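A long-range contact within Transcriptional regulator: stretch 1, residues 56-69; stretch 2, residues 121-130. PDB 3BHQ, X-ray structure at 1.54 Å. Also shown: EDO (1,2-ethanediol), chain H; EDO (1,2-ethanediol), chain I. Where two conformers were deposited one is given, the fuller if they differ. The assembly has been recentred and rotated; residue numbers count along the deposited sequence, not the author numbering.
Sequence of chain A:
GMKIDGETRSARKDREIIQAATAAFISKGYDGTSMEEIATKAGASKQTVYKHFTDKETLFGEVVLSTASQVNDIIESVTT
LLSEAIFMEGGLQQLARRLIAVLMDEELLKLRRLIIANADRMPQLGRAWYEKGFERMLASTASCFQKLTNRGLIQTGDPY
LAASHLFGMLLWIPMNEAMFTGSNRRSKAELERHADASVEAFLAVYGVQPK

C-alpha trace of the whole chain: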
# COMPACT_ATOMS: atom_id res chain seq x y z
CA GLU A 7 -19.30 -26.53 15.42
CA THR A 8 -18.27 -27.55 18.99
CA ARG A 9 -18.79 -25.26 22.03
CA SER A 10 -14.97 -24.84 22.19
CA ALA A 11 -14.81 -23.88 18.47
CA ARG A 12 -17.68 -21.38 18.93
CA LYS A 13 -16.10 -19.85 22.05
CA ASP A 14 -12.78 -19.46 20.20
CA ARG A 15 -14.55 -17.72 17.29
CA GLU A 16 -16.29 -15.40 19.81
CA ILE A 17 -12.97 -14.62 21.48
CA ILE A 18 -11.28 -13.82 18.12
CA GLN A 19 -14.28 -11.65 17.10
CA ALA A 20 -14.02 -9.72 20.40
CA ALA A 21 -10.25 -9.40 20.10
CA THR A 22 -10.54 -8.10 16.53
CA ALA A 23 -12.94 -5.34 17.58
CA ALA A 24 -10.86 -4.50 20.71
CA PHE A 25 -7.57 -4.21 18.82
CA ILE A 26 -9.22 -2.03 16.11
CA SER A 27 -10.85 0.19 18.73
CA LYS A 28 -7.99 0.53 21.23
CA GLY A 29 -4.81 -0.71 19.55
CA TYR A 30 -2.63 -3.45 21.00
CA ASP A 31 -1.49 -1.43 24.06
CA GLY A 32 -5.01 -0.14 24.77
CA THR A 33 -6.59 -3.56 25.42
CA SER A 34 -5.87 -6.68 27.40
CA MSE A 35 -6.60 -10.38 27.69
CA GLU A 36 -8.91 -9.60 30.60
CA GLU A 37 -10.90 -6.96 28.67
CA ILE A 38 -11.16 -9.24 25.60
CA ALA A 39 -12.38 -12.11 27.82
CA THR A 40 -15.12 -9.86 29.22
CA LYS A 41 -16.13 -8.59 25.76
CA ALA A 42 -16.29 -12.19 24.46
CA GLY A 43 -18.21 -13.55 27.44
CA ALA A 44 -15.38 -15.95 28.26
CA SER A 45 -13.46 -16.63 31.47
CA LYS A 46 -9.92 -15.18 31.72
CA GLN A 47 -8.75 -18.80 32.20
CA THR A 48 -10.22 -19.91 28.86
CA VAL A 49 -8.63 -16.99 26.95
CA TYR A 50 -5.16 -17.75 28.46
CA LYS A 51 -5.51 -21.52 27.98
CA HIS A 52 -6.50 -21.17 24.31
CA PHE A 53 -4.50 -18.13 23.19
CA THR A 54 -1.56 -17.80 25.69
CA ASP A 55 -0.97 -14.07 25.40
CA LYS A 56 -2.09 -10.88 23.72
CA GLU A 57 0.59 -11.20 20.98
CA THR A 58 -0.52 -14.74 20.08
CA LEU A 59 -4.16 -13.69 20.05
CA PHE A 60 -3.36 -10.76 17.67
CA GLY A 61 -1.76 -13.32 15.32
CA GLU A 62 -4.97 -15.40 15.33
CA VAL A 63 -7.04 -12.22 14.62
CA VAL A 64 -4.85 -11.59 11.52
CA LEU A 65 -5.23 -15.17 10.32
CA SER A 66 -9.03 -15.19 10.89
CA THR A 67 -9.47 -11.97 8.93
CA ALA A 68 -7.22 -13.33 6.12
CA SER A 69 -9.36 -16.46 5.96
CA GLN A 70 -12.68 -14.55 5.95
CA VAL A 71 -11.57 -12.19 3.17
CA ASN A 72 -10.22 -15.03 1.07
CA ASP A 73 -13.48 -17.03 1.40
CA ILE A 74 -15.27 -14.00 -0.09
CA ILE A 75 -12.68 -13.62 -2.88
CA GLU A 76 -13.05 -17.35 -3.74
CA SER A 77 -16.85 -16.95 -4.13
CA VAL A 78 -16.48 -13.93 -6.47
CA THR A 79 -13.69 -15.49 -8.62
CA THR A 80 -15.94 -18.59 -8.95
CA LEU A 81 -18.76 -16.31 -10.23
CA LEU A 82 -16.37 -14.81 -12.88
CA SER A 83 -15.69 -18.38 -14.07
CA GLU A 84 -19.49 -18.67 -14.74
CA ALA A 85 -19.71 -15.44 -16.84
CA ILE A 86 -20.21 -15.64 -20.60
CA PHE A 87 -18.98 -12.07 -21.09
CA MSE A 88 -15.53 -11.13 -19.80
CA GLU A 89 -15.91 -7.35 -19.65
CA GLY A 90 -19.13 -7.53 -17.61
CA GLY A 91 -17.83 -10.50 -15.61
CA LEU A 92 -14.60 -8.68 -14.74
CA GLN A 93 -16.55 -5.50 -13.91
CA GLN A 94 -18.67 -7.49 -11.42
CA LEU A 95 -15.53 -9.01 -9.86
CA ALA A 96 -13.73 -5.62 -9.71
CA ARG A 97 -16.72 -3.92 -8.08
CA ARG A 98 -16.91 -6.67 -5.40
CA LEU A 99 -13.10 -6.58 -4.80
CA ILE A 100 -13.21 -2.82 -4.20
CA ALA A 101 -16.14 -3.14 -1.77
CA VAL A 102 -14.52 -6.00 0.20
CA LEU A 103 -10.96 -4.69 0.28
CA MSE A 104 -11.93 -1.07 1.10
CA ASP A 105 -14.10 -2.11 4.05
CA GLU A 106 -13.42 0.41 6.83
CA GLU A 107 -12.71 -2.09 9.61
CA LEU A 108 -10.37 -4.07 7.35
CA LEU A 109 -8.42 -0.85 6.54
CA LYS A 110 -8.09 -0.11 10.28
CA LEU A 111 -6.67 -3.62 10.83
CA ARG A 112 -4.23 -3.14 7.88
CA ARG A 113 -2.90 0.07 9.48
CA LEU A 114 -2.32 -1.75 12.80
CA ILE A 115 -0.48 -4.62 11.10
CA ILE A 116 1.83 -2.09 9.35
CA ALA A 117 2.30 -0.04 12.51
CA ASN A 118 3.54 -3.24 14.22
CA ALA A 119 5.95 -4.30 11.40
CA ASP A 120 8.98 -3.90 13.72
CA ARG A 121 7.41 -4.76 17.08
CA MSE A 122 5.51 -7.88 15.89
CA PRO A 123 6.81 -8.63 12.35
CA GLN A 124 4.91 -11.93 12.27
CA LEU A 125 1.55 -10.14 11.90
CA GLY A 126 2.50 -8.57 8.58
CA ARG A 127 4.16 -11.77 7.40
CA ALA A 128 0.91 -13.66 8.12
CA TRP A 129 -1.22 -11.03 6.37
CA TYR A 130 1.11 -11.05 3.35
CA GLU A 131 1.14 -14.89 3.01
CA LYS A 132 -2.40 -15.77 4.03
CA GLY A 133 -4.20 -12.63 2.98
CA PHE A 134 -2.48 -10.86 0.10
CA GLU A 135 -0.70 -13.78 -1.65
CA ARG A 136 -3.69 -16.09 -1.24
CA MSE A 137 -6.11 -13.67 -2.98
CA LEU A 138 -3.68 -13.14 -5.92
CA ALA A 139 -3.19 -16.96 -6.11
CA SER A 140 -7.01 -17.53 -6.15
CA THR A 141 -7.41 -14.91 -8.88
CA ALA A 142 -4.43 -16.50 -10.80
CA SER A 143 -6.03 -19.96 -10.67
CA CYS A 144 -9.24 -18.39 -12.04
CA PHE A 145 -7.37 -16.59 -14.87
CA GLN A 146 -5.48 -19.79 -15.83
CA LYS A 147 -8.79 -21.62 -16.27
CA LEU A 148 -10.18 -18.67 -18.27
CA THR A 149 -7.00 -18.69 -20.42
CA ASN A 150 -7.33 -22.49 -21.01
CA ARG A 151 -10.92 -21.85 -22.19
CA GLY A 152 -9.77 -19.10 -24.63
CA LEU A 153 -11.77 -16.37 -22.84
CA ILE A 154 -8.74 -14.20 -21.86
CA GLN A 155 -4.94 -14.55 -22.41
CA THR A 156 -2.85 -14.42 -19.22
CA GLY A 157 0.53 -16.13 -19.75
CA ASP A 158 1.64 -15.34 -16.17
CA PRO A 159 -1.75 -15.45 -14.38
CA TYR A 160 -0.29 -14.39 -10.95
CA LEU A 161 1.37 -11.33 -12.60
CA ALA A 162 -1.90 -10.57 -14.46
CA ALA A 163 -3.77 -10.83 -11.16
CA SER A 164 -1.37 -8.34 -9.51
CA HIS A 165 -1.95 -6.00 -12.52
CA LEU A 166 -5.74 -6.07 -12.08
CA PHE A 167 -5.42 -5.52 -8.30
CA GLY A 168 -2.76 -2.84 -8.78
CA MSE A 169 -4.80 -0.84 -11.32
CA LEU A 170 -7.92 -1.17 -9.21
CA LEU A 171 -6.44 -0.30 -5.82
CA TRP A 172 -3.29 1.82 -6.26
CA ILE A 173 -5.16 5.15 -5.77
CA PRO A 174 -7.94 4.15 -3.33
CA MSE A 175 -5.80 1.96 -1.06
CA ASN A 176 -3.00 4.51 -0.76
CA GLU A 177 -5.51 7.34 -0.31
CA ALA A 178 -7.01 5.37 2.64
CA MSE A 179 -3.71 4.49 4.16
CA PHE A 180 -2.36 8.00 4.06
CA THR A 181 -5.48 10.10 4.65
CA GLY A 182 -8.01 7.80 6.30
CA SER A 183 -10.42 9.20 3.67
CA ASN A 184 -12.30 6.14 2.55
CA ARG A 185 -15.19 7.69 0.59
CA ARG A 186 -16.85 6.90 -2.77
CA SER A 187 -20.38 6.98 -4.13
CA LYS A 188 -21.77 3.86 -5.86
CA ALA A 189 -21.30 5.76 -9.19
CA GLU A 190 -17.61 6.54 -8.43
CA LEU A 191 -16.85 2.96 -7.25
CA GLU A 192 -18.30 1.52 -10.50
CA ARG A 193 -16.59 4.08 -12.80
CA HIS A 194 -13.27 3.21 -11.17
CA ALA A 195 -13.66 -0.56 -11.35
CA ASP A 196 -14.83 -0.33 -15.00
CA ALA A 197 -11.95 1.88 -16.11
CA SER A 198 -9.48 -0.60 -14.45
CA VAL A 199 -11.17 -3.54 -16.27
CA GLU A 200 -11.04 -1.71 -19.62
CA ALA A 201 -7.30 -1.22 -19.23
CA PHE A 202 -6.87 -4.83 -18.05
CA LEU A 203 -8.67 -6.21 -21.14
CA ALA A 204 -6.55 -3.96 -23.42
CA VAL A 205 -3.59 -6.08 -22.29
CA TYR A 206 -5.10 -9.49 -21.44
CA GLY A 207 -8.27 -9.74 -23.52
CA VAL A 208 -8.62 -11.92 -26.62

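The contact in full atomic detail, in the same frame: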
# COMPACT_ATOMS: atom_id res chain seq x y z
N LYS A 56 -1.48 -11.86 24.58
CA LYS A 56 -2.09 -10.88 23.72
C LYS A 56 -1.44 -10.89 22.32
O LYS A 56 -2.13 -10.72 21.30
CB LYS A 56 -2.02 -9.51 24.39
CG LYS A 56 -2.95 -8.49 23.82
CD LYS A 56 -3.05 -7.22 24.68
CE LYS A 56 -1.74 -6.45 24.74
NZ LYS A 56 -1.87 -5.21 25.57
N GLU A 57 -0.13 -11.15 22.26
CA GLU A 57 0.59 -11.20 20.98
C GLU A 57 0.10 -12.37 20.11
O GLU A 57 -0.11 -12.21 18.90
CB GLU A 57 2.11 -11.31 21.22
CG GLU A 57 2.96 -11.44 19.97
CD GLU A 57 4.45 -11.27 20.24
OE1 GLU A 57 4.90 -11.54 21.39
OE2 GLU A 57 5.17 -10.92 19.29
N THR A 58 -0.00 -13.53 20.72
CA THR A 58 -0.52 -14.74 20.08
C THR A 58 -1.94 -14.55 19.58
O THR A 58 -2.26 -14.90 18.43
CB THR A 58 -0.37 -15.96 21.02
OG1 THR A 58 1.00 -16.10 21.42
CG2 THR A 58 -0.87 -17.25 20.33
N LEU A 59 -2.79 -13.95 20.42
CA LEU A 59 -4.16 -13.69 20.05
C LEU A 59 -4.25 -12.73 18.84
O LEU A 59 -5.06 -12.95 17.95
CB LEU A 59 -4.92 -13.15 21.26
CG LEU A 59 -6.41 -12.82 21.09
CD1 LEU A 59 -7.24 -13.88 20.36
CD2 LEU A 59 -7.09 -12.49 22.44
N PHE A 60 -3.40 -11.71 18.81
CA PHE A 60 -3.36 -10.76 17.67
C PHE A 60 -3.02 -11.54 16.37
O PHE A 60 -3.59 -11.29 15.30
CB PHE A 60 -2.34 -9.65 17.93
CG PHE A 60 -2.56 -8.34 17.17
CD1 PHE A 60 -3.48 -8.19 16.12
CD2 PHE A 60 -1.74 -7.25 17.48
CE1 PHE A 60 -3.62 -6.95 15.47
CE2 PHE A 60 -1.87 -6.02 16.81
CZ PHE A 60 -2.80 -5.88 15.84
N GLY A 61 -2.10 -12.50 16.47
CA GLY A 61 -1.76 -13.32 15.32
C GLY A 61 -2.95 -14.12 14.81
O GLY A 61 -3.18 -14.21 13.60
N GLU A 62 -3.74 -14.70 15.72
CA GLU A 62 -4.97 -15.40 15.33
C GLU A 62 -6.04 -14.47 14.71
O GLU A 62 -6.80 -14.91 13.85
CB GLU A 62 -5.54 -16.18 16.53
CG GLU A 62 -4.67 -17.34 16.88
CD GLU A 62 -4.76 -18.47 15.84
OE1 GLU A 62 -5.87 -18.86 15.41
OE2 GLU A 62 -3.73 -19.00 15.49
N VAL A 63 -6.14 -13.23 15.20
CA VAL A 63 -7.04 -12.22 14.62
C VAL A 63 -6.64 -12.00 13.15
O VAL A 63 -7.50 -12.00 12.26
CB VAL A 63 -6.97 -10.90 15.41
CG1 VAL A 63 -7.52 -9.70 14.60
CG2 VAL A 63 -7.72 -11.08 16.74
N VAL A 64 -5.35 -11.82 12.92
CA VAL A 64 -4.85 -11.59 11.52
C VAL A 64 -5.20 -12.78 10.64
O VAL A 64 -5.76 -12.63 9.54
CB VAL A 64 -3.35 -11.24 11.46
CG1 VAL A 64 -2.84 -11.23 9.99
CG2 VAL A 64 -3.07 -9.91 12.20
N LEU A 65 -4.91 -13.98 11.11
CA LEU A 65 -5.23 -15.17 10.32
C LEU A 65 -6.72 -15.35 10.07
O LEU A 65 -7.10 -15.76 8.97
CB LEU A 65 -4.64 -16.43 10.95
CG LEU A 65 -3.13 -16.51 11.02
CD1 LEU A 65 -2.73 -17.74 11.86
CD2 LEU A 65 -2.52 -16.59 9.62
N SER A 66 -7.57 -15.08 11.06
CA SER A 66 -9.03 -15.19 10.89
C SER A 66 -9.54 -14.22 9.84
O SER A 66 -10.34 -14.60 8.99
CB SER A 66 -9.76 -14.94 12.22
OG SER A 66 -11.17 -15.09 12.08
N THR A 67 -9.06 -12.99 9.90
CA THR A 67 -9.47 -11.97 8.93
C THR A 67 -8.98 -12.37 7.51
O THR A 67 -9.77 -12.29 6.55
CB THR A 67 -8.99 -10.59 9.35
OG1 THR A 67 -9.71 -10.19 10.51
CG2 THR A 67 -9.28 -9.58 8.22
N ALA A 68 -7.76 -12.88 7.41
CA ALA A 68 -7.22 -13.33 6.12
C ALA A 68 -8.08 -14.43 5.54
O ALA A 68 -8.39 -14.44 4.36
CB ALA A 68 -5.78 -13.81 6.26
N SER A 69 -8.50 -15.37 6.40
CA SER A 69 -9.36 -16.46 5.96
C SER A 69 -10.74 -15.98 5.49
O SER A 69 -11.24 -16.42 4.45
CB SER A 69 -9.56 -17.45 7.12
OG SER A 69 -10.41 -18.50 6.74
N ARG A 121 7.72 -4.21 15.76
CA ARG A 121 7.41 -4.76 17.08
C ARG A 121 6.96 -6.23 17.01
O ARG A 121 7.37 -7.08 17.84
CB ARG A 121 6.29 -3.93 17.69
CG ARG A 121 6.02 -4.20 19.10
CD ARG A 121 4.93 -3.34 19.58
NE ARG A 121 4.74 -3.54 21.01
CZ ARG A 121 3.81 -2.94 21.75
NH1 ARG A 121 2.96 -2.08 21.21
NH2 ARG A 121 3.76 -3.23 23.04
N MSE A 122 6.07 -6.52 16.05
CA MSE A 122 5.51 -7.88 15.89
C MSE A 122 5.49 -8.18 14.38
O MSE A 122 4.43 -8.17 13.75
CB MSE A 122 4.11 -7.97 16.50
CG MSE A 122 4.08 -7.89 18.02
SE MSE A 122 2.34 -7.89 18.84
CE MSE A 122 1.86 -6.07 18.39
N PRO A 123 6.67 -8.44 13.80
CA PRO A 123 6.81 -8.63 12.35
C PRO A 123 5.98 -9.78 11.83
O PRO A 123 5.60 -9.77 10.66
CB PRO A 123 8.32 -8.87 12.15
CG PRO A 123 8.86 -9.17 13.45
CD PRO A 123 7.95 -8.64 14.50
N GLN A 124 5.70 -10.76 12.69
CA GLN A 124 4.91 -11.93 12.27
C GLN A 124 3.49 -11.62 11.79
O GLN A 124 2.93 -12.39 11.02
CB GLN A 124 4.91 -13.02 13.34
CG GLN A 124 4.09 -12.76 14.58
CD GLN A 124 4.70 -11.84 15.59
OE1 GLN A 124 5.76 -11.24 15.40
NE2 GLN A 124 4.01 -11.75 16.75
N LEU A 125 2.92 -10.52 12.27
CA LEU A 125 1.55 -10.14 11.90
C LEU A 125 1.51 -9.81 10.41
O LEU A 125 0.67 -10.35 9.67
CB LEU A 125 1.04 -8.95 12.73
CG LEU A 125 1.04 -9.14 14.28
CD1 LEU A 125 0.59 -7.84 14.97
CD2 LEU A 125 0.23 -10.35 14.69
N GLY A 126 2.41 -8.93 9.98
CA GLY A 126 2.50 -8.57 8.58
C GLY A 126 2.92 -9.72 7.69
O GLY A 126 2.42 -9.85 6.54
N ARG A 127 3.81 -10.59 8.18
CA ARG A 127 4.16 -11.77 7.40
C ARG A 127 2.94 -12.67 7.18
O ARG A 127 2.71 -13.15 6.07
CB ARG A 127 5.29 -12.53 8.06
CG ARG A 127 6.61 -11.83 7.99
CD ARG A 127 7.76 -12.84 8.29
NE ARG A 127 7.63 -13.54 9.58
CZ ARG A 127 8.19 -13.18 10.75
NH1 ARG A 127 8.97 -12.10 10.87
NH2 ARG A 127 7.97 -13.93 11.82
N ALA A 128 2.13 -12.86 8.23
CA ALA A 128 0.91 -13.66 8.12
C ALA A 128 -0.09 -13.02 7.17
O ALA A 128 -0.66 -13.73 6.34
CB ALA A 128 0.26 -13.85 9.49
N TRP A 129 -0.30 -11.71 7.29
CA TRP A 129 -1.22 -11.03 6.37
C TRP A 129 -0.73 -11.20 4.91
O TRP A 129 -1.52 -11.51 3.99
CB TRP A 129 -1.42 -9.54 6.71
CG TRP A 129 -2.32 -8.96 5.68
CD1 TRP A 129 -1.95 -8.18 4.63
CD2 TRP A 129 -3.72 -9.23 5.51
NE1 TRP A 129 -3.03 -7.93 3.83
CE2 TRP A 129 -4.13 -8.55 4.35
CE3 TRP A 129 -4.67 -9.95 6.25
CZ2 TRP A 129 -5.46 -8.57 3.89
CZ3 TRP A 129 -5.99 -9.97 5.80
CH2 TRP A 129 -6.36 -9.29 4.62
N TYR A 130 0.55 -10.97 4.72
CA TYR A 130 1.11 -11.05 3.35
C TYR A 130 0.94 -12.44 2.74
O TYR A 130 0.47 -12.55 1.60
CB TYR A 130 2.58 -10.59 3.30
CG TYR A 130 3.07 -10.45 1.88
CD1 TYR A 130 2.59 -9.46 1.06
CD2 TYR A 130 3.96 -11.35 1.35
CE1 TYR A 130 3.00 -9.34 -0.24
CE2 TYR A 130 4.39 -11.22 0.03
CZ TYR A 130 3.89 -10.23 -0.76
OH TYR A 130 4.27 -10.07 -2.08
C1 EDO H . 4.98 -7.39 21.68
O1 EDO H . 5.65 -6.18 22.04
C2 EDO H . 4.75 -8.23 22.92
O2 EDO H . 3.65 -7.69 23.68
C1 EDO I . -11.92 -7.28 9.62
O1 EDO I . -11.85 -8.57 10.22
C2 EDO I . -12.07 -6.30 10.76
O2 EDO I . -13.34 -6.53 11.38
O HOH W 1 1.55 -13.20 16.92
O HOH W 2 7.48 -9.69 18.85

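The most unusual feature is how nearly parallel the two helices run: their N-to-C directions differ by 14°, with the axes 9.2 Å apart at closest approach. The backbones come closest at Gly 61, whose CA lies 5.7 Å from Leu 125 CA. Leu 125 CD2 lies 3.6 Å from Gly 61 N. The other methyl of Leu 125 sits over the face of the Phe 60 ring: CD1 is 3.7 Å from the ring centroid and 20° off its normal, a CH-pi geometry. Selenomethionine Met 122 adds CE, 3.9 Å from Phe 60 CD2.

One turn on, Val 64 points toward the second helix, and its CG1 lies 3.6 Å from Leu 125 O and 4.1 Å from Ala 128 CB. Leu 65 CD2 approaches the same Ala 128 CB at 3.9 Å. Farther along, Trp 129 CZ3 lies 3.6 Å from Ala 68 CA.

Polar contacts gather at the N-terminal end. Gln 124 NE2 donates to Glu 57 OE2 (2.9 Å, N-H...O angle 152°). Two waters also bridge the stretches: water 1 donates to Glu 57 O and accepts from Gln 124 NE2, while water 2 donates to both Glu 57 OE2 and Arg 121 O.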